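Local coordinates for amino acid ABC transporter, periplasmic amino acid-binding protein (Brucella ovis, PDB 4Z9N), which probably serves as the periplasmic solute-binding component of an amino acid ABC transporter and is seen here with glutathione bound, at residues N233-A238 against K287-Y292. Numbering follows the deposited sequence.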
loop_
_atom_site.group_PDB
_atom_site.type_symbol
_atom_site.label_atom_id
_atom_site.label_comp_id
_atom_site.label_asym_id
_atom_site.label_seq_id
_atom_site.Cartn_x
_atom_site.Cartn_y
_atom_site.Cartn_z
ATOM N N ASN D 233 4.524 2.397 9.154
ATOM C CA ASN D 233 5.645 1.836 8.414
ATOM C C ASN D 233 6.851 1.649 9.319
ATOM O O ASN D 233 7.642 0.732 9.102
ATOM C CB ASN D 233 5.963 2.703 7.197
ATOM C CG ASN D 233 4.983 2.454 6.060
ATOM O OD1 ASN D 233 5.113 1.468 5.343
ATOM N ND2 ASN D 233 3.973 3.326 5.917
ATOM N N ALA D 234 6.958 2.467 10.369
ATOM C CA ALA D 234 7.998 2.252 11.361
ATOM C C ALA D 234 7.776 0.908 12.046
ATOM O O ALA D 234 8.730 0.154 12.264
ATOM C CB ALA D 234 8.028 3.380 12.397
ATOM N N LEU D 235 6.526 0.609 12.381
ATOM C CA LEU D 235 6.218 -0.674 13.015
ATOM C C LEU D 235 6.639 -1.844 12.123
ATOM O O LEU D 235 7.184 -2.849 12.606
ATOM C CB LEU D 235 4.724 -0.780 13.338
ATOM C CG LEU D 235 4.237 0.114 14.487
ATOM C CD1 LEU D 235 2.716 0.134 14.540
ATOM C CD2 LEU D 235 4.824 -0.360 15.815
ATOM N N LEU D 236 6.355 -1.721 10.825
ATOM C CA LEU D 236 6.725 -2.759 9.860
ATOM C C LEU D 236 8.246 -2.885 9.705
ATOM O O LEU D 236 8.787 -3.991 9.752
ATOM C CB LEU D 236 6.089 -2.480 8.502
ATOM C CG LEU D 236 4.555 -2.632 8.455
ATOM C CD1 LEU D 236 3.993 -2.319 7.053
ATOM C CD2 LEU D 236 4.107 -4.037 8.914
ATOM N N ASN D 237 8.928 -1.757 9.494
ATOM C CA ASN D 237 10.381 -1.788 9.322
ATOM C C ASN D 237 11.074 -2.384 10.550
ATOM O O ASN D 237 12.007 -3.182 10.407
ATOM C CB ASN D 237 10.938 -0.383 9.027
ATOM C CG ASN D 237 10.915 -0.040 7.544
ATOM O OD1 ASN D 237 11.793 -0.452 6.785
ATOM N ND2 ASN D 237 9.901 0.712 7.122
ATOM N N ALA D 238 10.612 -2.006 11.738
ATOM C CA ALA D 238 11.210 -2.504 12.974
ATOM C C ALA D 238 11.099 -4.020 13.047
ATOM O O ALA D 238 12.072 -4.701 13.385
ATOM C CB ALA D 238 10.562 -1.863 14.192
ATOM N N LYS D 287 9.355 1.203 22.067
ATOM C CA LYS D 287 9.289 1.140 23.523
ATOM C C LYS D 287 7.846 1.107 24.017
ATOM O O LYS D 287 7.521 0.400 24.979
ATOM C CB LYS D 287 10.026 2.327 24.142
ATOM C CG LYS D 287 11.534 2.251 23.972
ATOM C CD LYS D 287 12.260 2.813 25.159
ATOM C CE LYS D 287 13.769 2.674 24.972
ATOM N NZ LYS D 287 14.543 3.708 25.725
ATOM N N GLY D 288 6.983 1.863 23.345
ATOM C CA GLY D 288 5.597 1.983 23.758
ATOM C C GLY D 288 4.739 0.756 23.501
ATOM O O GLY D 288 3.926 0.378 24.347
ATOM N N VAL D 289 4.910 0.130 22.337
ATOM C CA VAL D 289 3.999 -0.938 21.917
ATOM C C VAL D 289 4.713 -2.132 21.265
ATOM O O VAL D 289 4.074 -3.140 20.965
ATOM C CB VAL D 289 2.922 -0.387 20.948
ATOM C CG1 VAL D 289 2.004 0.640 21.662
ATOM C CG2 VAL D 289 3.577 0.219 19.714
ATOM N N GLY D 290 6.021 -2.031 21.055
ATOM C CA GLY D 290 6.758 -3.068 20.347
ATOM C C GLY D 290 6.559 -2.964 18.840
ATOM O O GLY D 290 5.918 -2.024 18.367
ATOM N N ASN D 291 7.092 -3.917 18.073
ATOM C CA ASN D 291 6.960 -3.826 16.611
ATOM C C ASN D 291 5.639 -4.438 16.117
ATOM O O ASN D 291 4.836 -4.940 16.913
ATOM C CB ASN D 291 8.170 -4.475 15.894
ATOM C CG ASN D 291 8.241 -6.000 16.058
ATOM O OD1 ASN D 291 7.245 -6.718 15.936
ATOM N ND2 ASN D 291 9.453 -6.501 16.293
ATOM N N TYR D 292 5.426 -4.404 14.804
ATOM C CA TYR D 292 4.179 -4.901 14.216
ATOM C C TYR D 292 3.870 -6.344 14.636
ATOM O O TYR D 292 2.738 -6.672 14.969
ATOM C CB TYR D 292 4.234 -4.830 12.689
ATOM C CG TYR D 292 2.956 -5.299 12.039
ATOM C CD1 TYR D 292 1.895 -4.419 11.835
ATOM C CD2 TYR D 292 2.801 -6.614 11.625
ATOM C CE1 TYR D 292 0.718 -4.839 11.236
ATOM C CE2 TYR D 292 1.614 -7.047 11.033
ATOM C CZ TYR D 292 0.586 -6.155 10.840
ATOM O OH TYR D 292 -0.577 -6.600 10.241
#
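Backbone meets backbone at Leu235 and Asn291, whose CA atoms lie 4.8 Å apart, and one hydrogen bond joins the segments just beyond, from Tyr292 N to Leu235 O (3.2 Å). Its N-H...O angle of 162° is nearly straight, but the donor stands well above the plane of the carbonyl group. CD2 of Leu235 lies 3.2 Å from Gly290 O and also touches Val289 CG2, the Leu235 and Val289 side chains crossing at about a right angle. Gly290 O is thus buried against a methyl group and finds no hydrogen-bond partner in the model. Leu236 meets the aromatic ring. Its CD2 sits over one face of Tyr292 in a CH-pi contact, 3.8 Å from the ring centroid and 23° off the normal; the shift is toward CG and CD1, and the two side chains run side by side in the same direction. Chi1 of Tyr292 (-179°) sets CG anti to the backbone N, where Leu236 CD2 meets it at 3.6 Å. The hydroxyl of Tyr292 hydrogen-bonds to Asn107 O. After helix 281-289, Gly290 is the first residue to leave helical torsions, with positive phi, and a new helix, 292-299, starts after its N-cap, Asn291. This helix-to-helix junction packs on helix 222-240, and both lie outside the residues that line the glutathione pocket of this solute-binding protein. The amide of Asn291 is held at both atoms, OD1 accepting from Glu294 N in the cap and ND2 donating to Ile243 O. Helix 44-57 adds a further wall, with Tyr48 touching both Leu235 and Tyr292. Below the cap, Asn291 CB rests on Ala238 CB at 3.9 Å.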